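Local coordinates for protein oxidized polyvinyl alcohol hydrolase (Sphingopyxis, PDB 3WLA) that hydrolyses beta-diketones, cleaving oxidized polyvinyl alcohol in the second step of polyvinyl alcohol breakdown and acting on 4,6-nonanedione but not on monoketones, at residues 140-145 with 149-154; 133-138 with 169-174; 61-66 with 82-87. All coordinates share one frame; numbering follows the deposited sequence.

Interaction 1: residues 140-145 with 149-154; sequences AMVRCV and WKLDRK
V145, at the end of helix 133-145, meets W149 and L151 where this alpha/beta-hydrolase chain leaves the helix and turns back toward central strand 155-161, a compact example of a helix-to-strand connection. The backbone supplies one bond: W149 N donates to V145 O at 3.2 Å, close to straight (164°). That same oxygen lies in the plane of the indole, at its edge.

Apolar contacts follow. V145 CG1, set anti to the backbone N (chi1 173°), comes within 3.7 Å of W149 CE3. L151 points its side chain at the helix, bringing CD1 to 3.8 Å from V142 O and 4.3 Å from V145 CG1. V49 of the neighbouring strand also touches L151, tying this short strand to the main sheet.

The third element is charge. The guanidinium planes of R143 and R153 are turned 81° to each other, with their NH2 atoms 4.0 Å apart. Salt bridges to E9 and E139 probably offset the charge of R143, and the carbonyls of F178 and E177 take up N-H groups of R153. Water 1, in the plane of both guanidiniums and at their edges, accepts from R153 NH2 at 2.8 Å and from R143 NH2 at 3.1 Å.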
loop_
_atom_site.group_PDB
_atom_site.type_symbol
_atom_site.label_atom_id
_atom_site.label_comp_id
_atom_site.label_asym_id
_atom_site.label_seq_id
_atom_site.Cartn_x
_atom_site.Cartn_y
_atom_site.Cartn_z
ATOM N N ALA A 140 7.284 3.025 -12.584
ATOM C CA ALA A 140 7.343 3.296 -14.012
ATOM C C ALA A 140 6.044 3.913 -14.485
ATOM O O ALA A 140 6.032 4.860 -15.315
ATOM C CB ALA A 140 7.612 2.006 -14.752
ATOM N N MET A 141 4.934 3.370 -13.967
ATOM C CA MET A 141 3.616 3.888 -14.279
ATOM C C MET A 141 3.509 5.399 -13.944
ATOM O O MET A 141 3.106 6.211 -14.785
ATOM C CB MET A 141 2.571 3.129 -13.469
ATOM C CG MET A 141 1.159 3.618 -13.625
ATOM S SD MET A 141 0.006 2.706 -12.465
ATOM C CE MET A 141 0.435 3.505 -10.883
ATOM N N VAL A 142 3.842 5.754 -12.700
ATOM C CA VAL A 142 3.741 7.133 -12.267
ATOM C C VAL A 142 4.719 7.958 -13.080
ATOM O O VAL A 142 4.325 8.997 -13.606
ATOM C CB VAL A 142 4.023 7.292 -10.767
ATOM C CG1 VAL A 142 4.030 8.777 -10.401
ATOM C CG2 VAL A 142 2.908 6.563 -9.950
ATOM N N ARG A 143 5.972 7.514 -13.197
ATOM C CA ARG A 143 6.933 8.280 -14.014
ATOM C C ARG A 143 6.400 8.548 -15.432
ATOM O O ARG A 143 6.639 9.620 -15.991
ATOM C CB ARG A 143 8.275 7.560 -14.096
ATOM C CG ARG A 143 9.179 7.810 -12.924
ATOM C CD ARG A 143 10.509 7.133 -13.170
ATOM N NE ARG A 143 11.273 7.061 -11.924
ATOM C CZ ARG A 143 11.838 8.101 -11.318
ATOM N NH1 ARG A 143 11.748 9.320 -11.838
ATOM N NH2 ARG A 143 12.473 7.915 -10.172
ATOM N N CYS A 144 5.651 7.613 -16.003
ATOM C CA CYS A 144 5.113 7.803 -17.347
ATOM C C CYS A 144 3.947 8.793 -17.391
ATOM O O CYS A 144 3.909 9.658 -18.262
ATOM C CB CYS A 144 4.682 6.465 -17.975
ATOM S SG CYS A 144 3.867 6.585 -19.631
ATOM N N VAL A 145 3.003 8.697 -16.457
ATOM C CA VAL A 145 1.879 9.636 -16.467
ATOM C C VAL A 145 2.437 11.061 -16.376
ATOM O O VAL A 145 1.908 12.002 -16.992
ATOM C CB VAL A 145 0.921 9.358 -15.274
ATOM C CG1 VAL A 145 -0.141 10.440 -15.180
ATOM C CG2 VAL A 145 0.237 8.021 -15.460
ATOM N N TRP A 149 0.912 14.922 -17.715
ATOM C CA TRP A 149 0.330 15.856 -16.723
ATOM C C TRP A 149 1.452 16.286 -15.785
ATOM O O TRP A 149 2.382 15.527 -15.568
ATOM C CB TRP A 149 -0.794 15.204 -15.910
ATOM C CG TRP A 149 -2.037 14.941 -16.704
ATOM C CD1 TRP A 149 -3.141 15.739 -16.802
ATOM C CD2 TRP A 149 -2.309 13.782 -17.494
ATOM N NE1 TRP A 149 -4.099 15.137 -17.607
ATOM C CE2 TRP A 149 -3.603 13.934 -18.041
ATOM C CE3 TRP A 149 -1.587 12.621 -17.790
ATOM C CZ2 TRP A 149 -4.177 12.969 -18.858
ATOM C CZ3 TRP A 149 -2.169 11.665 -18.605
ATOM C CH2 TRP A 149 -3.442 11.842 -19.125
ATOM N N LYS A 150 1.398 17.495 -15.237
ATOM C CA LYS A 150 2.461 17.922 -14.337
ATOM C C LYS A 150 2.246 17.358 -12.932
ATOM O O LYS A 150 1.273 17.706 -12.263
ATOM C CB LYS A 150 2.547 19.450 -14.287
ATOM C CG LYS A 150 3.068 20.050 -15.618
ATOM C CD LYS A 150 3.619 21.473 -15.452
ATOM C CE LYS A 150 4.938 21.636 -16.230
ATOM N NZ LYS A 150 6.119 20.870 -15.662
ATOM N N LEU A 151 3.160 16.505 -12.486
ATOM C CA LEU A 151 3.041 15.872 -11.159
ATOM C C LEU A 151 4.072 16.431 -10.155
ATOM O O LEU A 151 5.108 16.971 -10.570
ATOM C CB LEU A 151 3.212 14.343 -11.304
ATOM C CG LEU A 151 2.367 13.653 -12.385
ATOM C CD1 LEU A 151 2.663 12.152 -12.442
ATOM C CD2 LEU A 151 0.906 13.895 -12.077
ATOM N N ASP A 152 3.792 16.312 -8.850
ATOM C CA ASP A 152 4.725 16.817 -7.834
ATOM C C ASP A 152 5.636 15.671 -7.388
ATOM O O ASP A 152 5.219 14.805 -6.626
ATOM C CB ASP A 152 3.942 17.332 -6.644
ATOM C CG ASP A 152 4.837 17.917 -5.564
ATOM O OD1 ASP A 152 6.071 17.618 -5.562
ATOM O OD2 ASP A 152 4.284 18.659 -4.702
ATOM N N ARG A 153 6.879 15.681 -7.848
ATOM C CA ARG A 153 7.856 14.634 -7.510
ATOM C C ARG A 153 8.021 14.371 -6.010
ATOM O O ARG A 153 8.400 13.274 -5.609
ATOM C CB ARG A 153 9.221 14.985 -8.123
ATOM C CG ARG A 153 10.355 14.015 -7.781
ATOM C CD ARG A 153 10.214 12.677 -8.528
ATOM N NE ARG A 153 11.231 11.676 -8.181
ATOM C CZ ARG A 153 11.256 10.962 -7.048
ATOM N NH1 ARG A 153 10.313 11.131 -6.119
ATOM N NH2 ARG A 153 12.213 10.052 -6.859
ATOM N N LYS A 154 7.716 15.363 -5.184
ATOM C CA LYS A 154 7.866 15.215 -3.736
ATOM C C LYS A 154 6.590 14.831 -3.015
ATOM O O LYS A 154 6.555 14.763 -1.789
ATOM C CB LYS A 154 8.420 16.513 -3.161
ATOM C CG LYS A 154 9.866 16.712 -3.623
ATOM C CD LYS A 154 10.453 17.975 -3.070
ATOM C CE LYS A 154 11.893 18.140 -3.539
ATOM N NZ LYS A 154 12.355 19.532 -3.238
HETATM O O HOH W 1 14.246 10.124 -8.831
#

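Interaction 2: residues 133-138 with 169-174; sequences DDVRFL and NRALLF
The guanidinium of R170, whose stem crosses V135, has one ring atom of F174, CE2, over one face, 3.3 Å above the plane and over its centre. The F174 ring in turn has R170 O at its edge, in plane. On the other helix, the R136 guanidinium receives D133 OD1 at its edge and in its plane; this salt bridge, 2.9 Å from R136 NH2 to D133 OD1, reaches OD1 on its anti side, somewhat out of the carboxylate plane.

Between helices 133-145 and 163-174 the joining side chain is V135. Its CG2 rests 4.0 Å from R170 CG and equally far from R170 CD, the valine lying roughly perpendicular to the arginine stem. R170 presents this methylene flank because its chain runs extended, with CG opposite the backbone N (chi1 -175°). The same V135 methyl reaches A171 CA at 4.0 Å, and the other, CG1, lies 4.4 Å from F174 CB. The segment axes pass at 9.8 Å with a crossing angle of -78°, V135 lying against A171, and M167, one turn earlier, touches V135 and L138 as well.

The contact illustrates how an arginine can serve packing and polarity at once. The carbonyls of A131, D130 and Y127 accept from its N-H groups, so the buried cation is probably well solvated by backbone oxygens, while the meeting of the helices itself is purely van der Waals.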
loop_
_atom_site.group_PDB
_atom_site.type_symbol
_atom_site.label_atom_id
_atom_site.label_comp_id
_atom_site.label_asym_id
_atom_site.label_seq_id
_atom_site.Cartn_x
_atom_site.Cartn_y
_atom_site.Cartn_z
ATOM N N ASP A 133 8.454 -7.407 -9.753
ATOM C CA ASP A 133 7.853 -6.718 -10.884
ATOM C C ASP A 133 6.811 -5.659 -10.547
ATOM O O ASP A 133 6.674 -4.649 -11.253
ATOM C CB ASP A 133 7.204 -7.721 -11.838
ATOM C CG ASP A 133 8.218 -8.465 -12.672
ATOM O OD1 ASP A 133 9.418 -8.079 -12.642
ATOM O OD2 ASP A 133 7.796 -9.400 -13.364
ATOM N N ASP A 134 6.034 -5.891 -9.484
ATOM C CA ASP A 134 5.021 -4.889 -9.166
ATOM C C ASP A 134 5.617 -3.619 -8.588
ATOM O O ASP A 134 5.168 -2.510 -8.889
ATOM C CB ASP A 134 3.948 -5.468 -8.239
ATOM C CG ASP A 134 2.974 -6.355 -8.981
ATOM O OD1 ASP A 134 2.761 -6.127 -10.190
ATOM O OD2 ASP A 134 2.389 -7.273 -8.368
ATOM N N VAL A 135 6.632 -3.743 -7.758
ATOM C CA VAL A 135 7.216 -2.513 -7.240
ATOM C C VAL A 135 7.747 -1.650 -8.405
ATOM O O VAL A 135 7.615 -0.434 -8.390
ATOM C CB VAL A 135 8.381 -2.793 -6.261
ATOM C CG1 VAL A 135 9.124 -1.469 -5.941
ATOM C CG2 VAL A 135 7.856 -3.397 -4.947
ATOM N N ARG A 136 8.319 -2.294 -9.431
ATOM C CA ARG A 136 8.898 -1.560 -10.557
ATOM C C ARG A 136 7.832 -0.967 -11.463
ATOM O O ARG A 136 7.987 0.143 -11.980
ATOM C CB ARG A 136 9.850 -2.467 -11.348
ATOM C CG ARG A 136 11.230 -2.606 -10.639
ATOM C CD ARG A 136 12.190 -3.543 -11.367
ATOM N NE ARG A 136 11.705 -4.918 -11.526
ATOM C CZ ARG A 136 12.092 -5.930 -10.748
ATOM N NH1 ARG A 136 12.963 -5.732 -9.742
ATOM N NH2 ARG A 136 11.619 -7.145 -10.992
ATOM N N PHE A 137 6.762 -1.722 -11.649
ATOM C CA PHE A 137 5.655 -1.260 -12.454
ATOM C C PHE A 137 5.051 0.018 -11.872
ATOM O O PHE A 137 4.882 1.040 -12.607
ATOM C CB PHE A 137 4.571 -2.324 -12.535
ATOM C CG PHE A 137 3.294 -1.820 -13.158
ATOM C CD1 PHE A 137 3.333 -1.128 -14.381
ATOM C CD2 PHE A 137 2.043 -2.043 -12.544
ATOM C CE1 PHE A 137 2.161 -0.663 -14.999
ATOM C CE2 PHE A 137 0.858 -1.582 -13.160
ATOM C CZ PHE A 137 0.924 -0.889 -14.390
ATOM N N LEU A 138 4.706 -0.025 -10.573
ATOM C CA LEU A 138 4.103 1.123 -9.938
ATOM C C LEU A 138 4.968 2.366 -10.162
ATOM O O LEU A 138 4.444 3.412 -10.517
ATOM C CB LEU A 138 3.892 0.866 -8.416
ATOM C CG LEU A 138 2.941 -0.329 -8.187
ATOM C CD1 LEU A 138 3.046 -0.731 -6.765
ATOM C CD2 LEU A 138 1.482 -0.060 -8.660
ATOM N N ASN A 169 3.107 -1.528 1.635
ATOM C CA ASN A 169 4.231 -1.753 2.564
ATOM C C ASN A 169 5.453 -2.194 1.759
ATOM O O ASN A 169 6.558 -1.695 1.986
ATOM C CB ASN A 169 3.965 -2.893 3.580
ATOM C CG ASN A 169 3.055 -2.488 4.740
ATOM O OD1 ASN A 169 2.962 -1.322 5.113
ATOM N ND2 ASN A 169 2.400 -3.477 5.338
ATOM N N ARG A 170 5.291 -3.162 0.848
ATOM C CA ARG A 170 6.502 -3.601 0.114
ATOM C C ARG A 170 7.160 -2.456 -0.704
ATOM O O ARG A 170 8.397 -2.268 -0.706
ATOM C CB ARG A 170 6.223 -4.786 -0.822
ATOM C CG ARG A 170 7.546 -5.307 -1.476
ATOM C CD ARG A 170 7.290 -6.476 -2.436
ATOM N NE ARG A 170 8.526 -7.135 -2.915
ATOM C CZ ARG A 170 9.236 -7.986 -2.184
ATOM N NH1 ARG A 170 8.854 -8.277 -0.935
ATOM N NH2 ARG A 170 10.331 -8.569 -2.714
ATOM N N ALA A 171 6.345 -1.681 -1.404
ATOM C CA ALA A 171 6.910 -0.596 -2.231
ATOM C C ALA A 171 7.571 0.479 -1.371
ATOM O O ALA A 171 8.609 1.066 -1.788
ATOM C CB ALA A 171 5.797 0.023 -3.108
ATOM N N LEU A 172 7.016 0.751 -0.180
ATOM C CA LEU A 172 7.630 1.775 0.696
ATOM C C LEU A 172 8.952 1.279 1.284
ATOM O O LEU A 172 9.829 2.093 1.643
ATOM C CB LEU A 172 6.700 2.195 1.850
ATOM C CG LEU A 172 5.367 2.877 1.437
ATOM C CD1 LEU A 172 4.592 3.255 2.644
ATOM C CD2 LEU A 172 5.608 4.111 0.597
ATOM N N LEU A 173 9.077 -0.046 1.411
ATOM C CA LEU A 173 10.280 -0.645 1.972
ATOM C C LEU A 173 11.387 -0.778 0.963
ATOM O O LEU A 173 12.580 -0.617 1.306
ATOM C CB LEU A 173 9.980 -2.028 2.591
ATOM C CG LEU A 173 9.163 -2.021 3.914
ATOM C CD1 LEU A 173 8.727 -3.451 4.281
ATOM C CD2 LEU A 173 9.949 -1.401 5.044
ATOM N N PHE A 174 11.017 -1.118 -0.257
ATOM C CA PHE A 174 11.987 -1.285 -1.334
ATOM C C PHE A 174 12.292 -0.056 -2.181
ATOM O O PHE A 174 13.355 0.030 -2.762
ATOM C CB PHE A 174 11.528 -2.330 -2.337
ATOM C CG PHE A 174 11.899 -3.739 -1.957
ATOM C CD1 PHE A 174 13.164 -4.228 -2.230
ATOM C CD2 PHE A 174 10.979 -4.562 -1.262
ATOM C CE1 PHE A 174 13.539 -5.507 -1.812
ATOM C CE2 PHE A 174 11.327 -5.846 -0.835
ATOM C CZ PHE A 174 12.632 -6.327 -1.110
#

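Interaction 3: residues 61-66 with 82-87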
loop_
_atom_site.group_PDB
_atom_site.type_symbol
_atom_site.label_atom_id
_atom_site.label_comp_id
_atom_site.label_asym_id
_atom_site.label_seq_id
_atom_site.Cartn_x
_atom_site.Cartn_y
_atom_site.Cartn_z
ATOM N N ASN A 61 -11.840 -0.634 -10.907
ATOM C CA ASN A 61 -12.866 0.384 -11.114
ATOM C C ASN A 61 -13.794 0.568 -9.892
ATOM O O ASN A 61 -14.310 1.655 -9.697
ATOM C CB ASN A 61 -13.674 0.090 -12.368
ATOM C CG ASN A 61 -12.970 0.560 -13.614
ATOM O OD1 ASN A 61 -12.013 1.334 -13.559
ATOM N ND2 ASN A 61 -13.461 0.099 -14.769
ATOM N N TRP A 62 -14.022 -0.481 -9.106
ATOM C CA TRP A 62 -14.824 -0.317 -7.908
ATOM C C TRP A 62 -14.103 0.614 -6.950
ATOM O O TRP A 62 -14.715 1.515 -6.420
ATOM C CB TRP A 62 -15.062 -1.622 -7.168
ATOM C CG TRP A 62 -15.727 -2.684 -7.979
ATOM C CD1 TRP A 62 -16.162 -2.590 -9.279
ATOM C CD2 TRP A 62 -15.970 -4.020 -7.561
ATOM N NE1 TRP A 62 -16.654 -3.804 -9.688
ATOM C CE2 TRP A 62 -16.545 -4.702 -8.652
ATOM C CE3 TRP A 62 -15.759 -4.720 -6.357
ATOM C CZ2 TRP A 62 -16.908 -6.048 -8.577
ATOM C CZ3 TRP A 62 -16.135 -6.081 -6.275
ATOM C CH2 TRP A 62 -16.698 -6.723 -7.381
ATOM N N ASN A 63 -12.823 0.359 -6.707
ATOM C CA ASN A 63 -12.062 1.181 -5.808
ATOM C C ASN A 63 -12.118 2.663 -6.230
ATOM O O ASN A 63 -12.146 3.539 -5.386
ATOM C CB ASN A 63 -10.633 0.648 -5.785
ATOM C CG ASN A 63 -9.693 1.491 -4.965
ATOM O OD1 ASN A 63 -9.212 2.521 -5.442
ATOM N ND2 ASN A 63 -9.397 1.041 -3.730
ATOM N N LEU A 64 -12.120 2.931 -7.526
ATOM C CA LEU A 64 -12.175 4.286 -8.036
ATOM C C LEU A 64 -13.557 4.900 -8.036
ATOM O O LEU A 64 -13.698 6.123 -7.802
ATOM C CB LEU A 64 -11.701 4.339 -9.498
ATOM C CG LEU A 64 -10.216 4.126 -9.709
ATOM C CD1 LEU A 64 -9.881 4.126 -11.218
ATOM C CD2 LEU A 64 -9.497 5.277 -9.025
ATOM N N ASN A 65 -14.577 4.078 -8.287
ATOM C CA ASN A 65 -15.915 4.649 -8.479
ATOM C C ASN A 65 -17.061 4.245 -7.627
ATOM O O ASN A 65 -18.158 4.814 -7.763
ATOM C CB ASN A 65 -16.361 4.381 -9.927
ATOM C CG ASN A 65 -15.357 4.850 -10.927
ATOM O OD1 ASN A 65 -15.069 4.153 -11.903
ATOM N ND2 ASN A 65 -14.803 6.011 -10.707
ATOM N N VAL A 66 -16.869 3.246 -6.778
ATOM C CA VAL A 66 -17.941 2.757 -5.976
ATOM C C VAL A 66 -17.640 3.094 -4.540
ATOM O O VAL A 66 -16.593 2.704 -4.023
ATOM C CB VAL A 66 -18.035 1.237 -6.163
ATOM C CG1 VAL A 66 -19.097 0.673 -5.287
ATOM C CG2 VAL A 66 -18.291 0.935 -7.672
ATOM N N VAL A 82 -5.053 10.876 -9.614
ATOM C CA VAL A 82 -5.278 9.509 -9.073
ATOM C C VAL A 82 -4.927 8.470 -10.175
ATOM O O VAL A 82 -5.450 8.553 -11.309
ATOM C CB VAL A 82 -6.774 9.358 -8.665
ATOM C CG1 VAL A 82 -7.090 7.965 -8.013
ATOM C CG2 VAL A 82 -7.127 10.486 -7.687
ATOM N N ILE A 83 -4.014 7.541 -9.875
ATOM C CA ILE A 83 -3.667 6.498 -10.853
ATOM C C ILE A 83 -3.870 5.142 -10.133
ATOM O O ILE A 83 -3.216 4.866 -9.132
ATOM C CB ILE A 83 -2.192 6.616 -11.317
ATOM C CG1 ILE A 83 -1.886 8.016 -11.811
ATOM C CG2 ILE A 83 -1.892 5.610 -12.467
ATOM C CD1 ILE A 83 -0.402 8.266 -11.888
ATOM N N SER A 84 -4.806 4.315 -10.596
ATOM C CA SER A 84 -5.019 3.028 -9.937
ATOM C C SER A 84 -4.524 1.939 -10.904
ATOM O O SER A 84 -5.019 1.861 -12.053
ATOM C CB SER A 84 -6.497 2.819 -9.631
ATOM O OG SER A 84 -6.670 1.698 -8.758
ATOM N N PRO A 85 -3.535 1.135 -10.474
ATOM C CA PRO A 85 -2.931 0.051 -11.256
ATOM C C PRO A 85 -3.737 -1.200 -11.220
ATOM O O PRO A 85 -4.350 -1.517 -10.217
ATOM C CB PRO A 85 -1.571 -0.123 -10.616
ATOM C CG PRO A 85 -1.923 0.065 -9.130
ATOM C CD PRO A 85 -2.913 1.224 -9.124
ATOM N N VAL A 86 -3.740 -1.917 -12.345
ATOM C CA VAL A 86 -4.443 -3.174 -12.451
ATOM C C VAL A 86 -3.500 -4.354 -12.074
ATOM O O VAL A 86 -2.319 -4.411 -12.491
ATOM C CB VAL A 86 -5.002 -3.380 -13.895
ATOM C CG1 VAL A 86 -5.646 -4.769 -13.992
ATOM C CG2 VAL A 86 -6.082 -2.260 -14.181
ATOM N N ARG A 87 -4.024 -5.293 -11.288
ATOM C CA ARG A 87 -3.213 -6.446 -10.832
ATOM C C ARG A 87 -2.854 -7.352 -12.045
ATOM O O ARG A 87 -3.691 -7.539 -12.923
ATOM C CB ARG A 87 -4.018 -7.282 -9.825
ATOM C CG ARG A 87 -4.275 -6.593 -8.451
ATOM C CD ARG A 87 -5.430 -7.263 -7.695
ATOM N NE ARG A 87 -6.630 -7.091 -8.523
ATOM C CZ ARG A 87 -7.819 -7.632 -8.282
ATOM N NH1 ARG A 87 -8.004 -8.394 -7.185
ATOM N NH2 ARG A 87 -8.823 -7.409 -9.170
#
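The last turn of helix 60-65, which sets N63 and L64 against V82 and S84, closes on W62 O: this oxygen accepts from V66 N at 2.8 Å and, weakly, from N65 N. V66 is the first residue to leave the helix. The unit is the beta-alpha-beta element of strand 47-53, helix 60-65 and strand 81-85 in the alpha/beta-hydrolase fold, and the helix runs nearly antiparallel to the second strand, their segment axes 157° apart and 9.4 Å from each other.

L64 does most of the touching. Its CG leans beside the backbone N, opposite the carbonyl carbon (chi1 -71°), which carries the branched end over the strand. CD2 meets V82 CG1 at 3.7 Å as the two side chains run alongside one another, pointing opposite ways, and S84 CB lies 3.9 Å from L64 CG. V36 of strand 31-38 also touches L64, so the leucine spans two neighbouring strands. Cutting L64 back to an alanine removes CG and both methyls, and is likely to open a gap beside V82 CG1 and S84 CB.

N63 also faces the strand, and its side chain is about 10 Å from that of S162, the probable nucleophile. The S84 hydroxyl, however, is hydrogen-bonded to P52 O of the adjacent strand, and N63 OD1, which bonds weakly to N72 ND2, stays 4.3 Å from S84 OG.

In the fold
Helix 133-145 is shared by interactions 1 and 2, the first using its end and the second its beginning. Interaction 3 approaches from the other face of strand 81-85: V82 and S84 point to helix 60-65, while I83 packs against M141 and V145, and P85 against L138 and M141. The two helices thus sandwich one strand. Interaction 2 lies deepest, its centre about 9 Å from that of the chain; the centre of interaction 3, also buried, is about 13 Å from it. Both meet through apolar contacts. Interaction 1, partly buried, has its centre about 17 Å from that of the chain and adds a backbone bond and a water shared by two arginines, so here the contact farthest out is the one bridged by polar bonds.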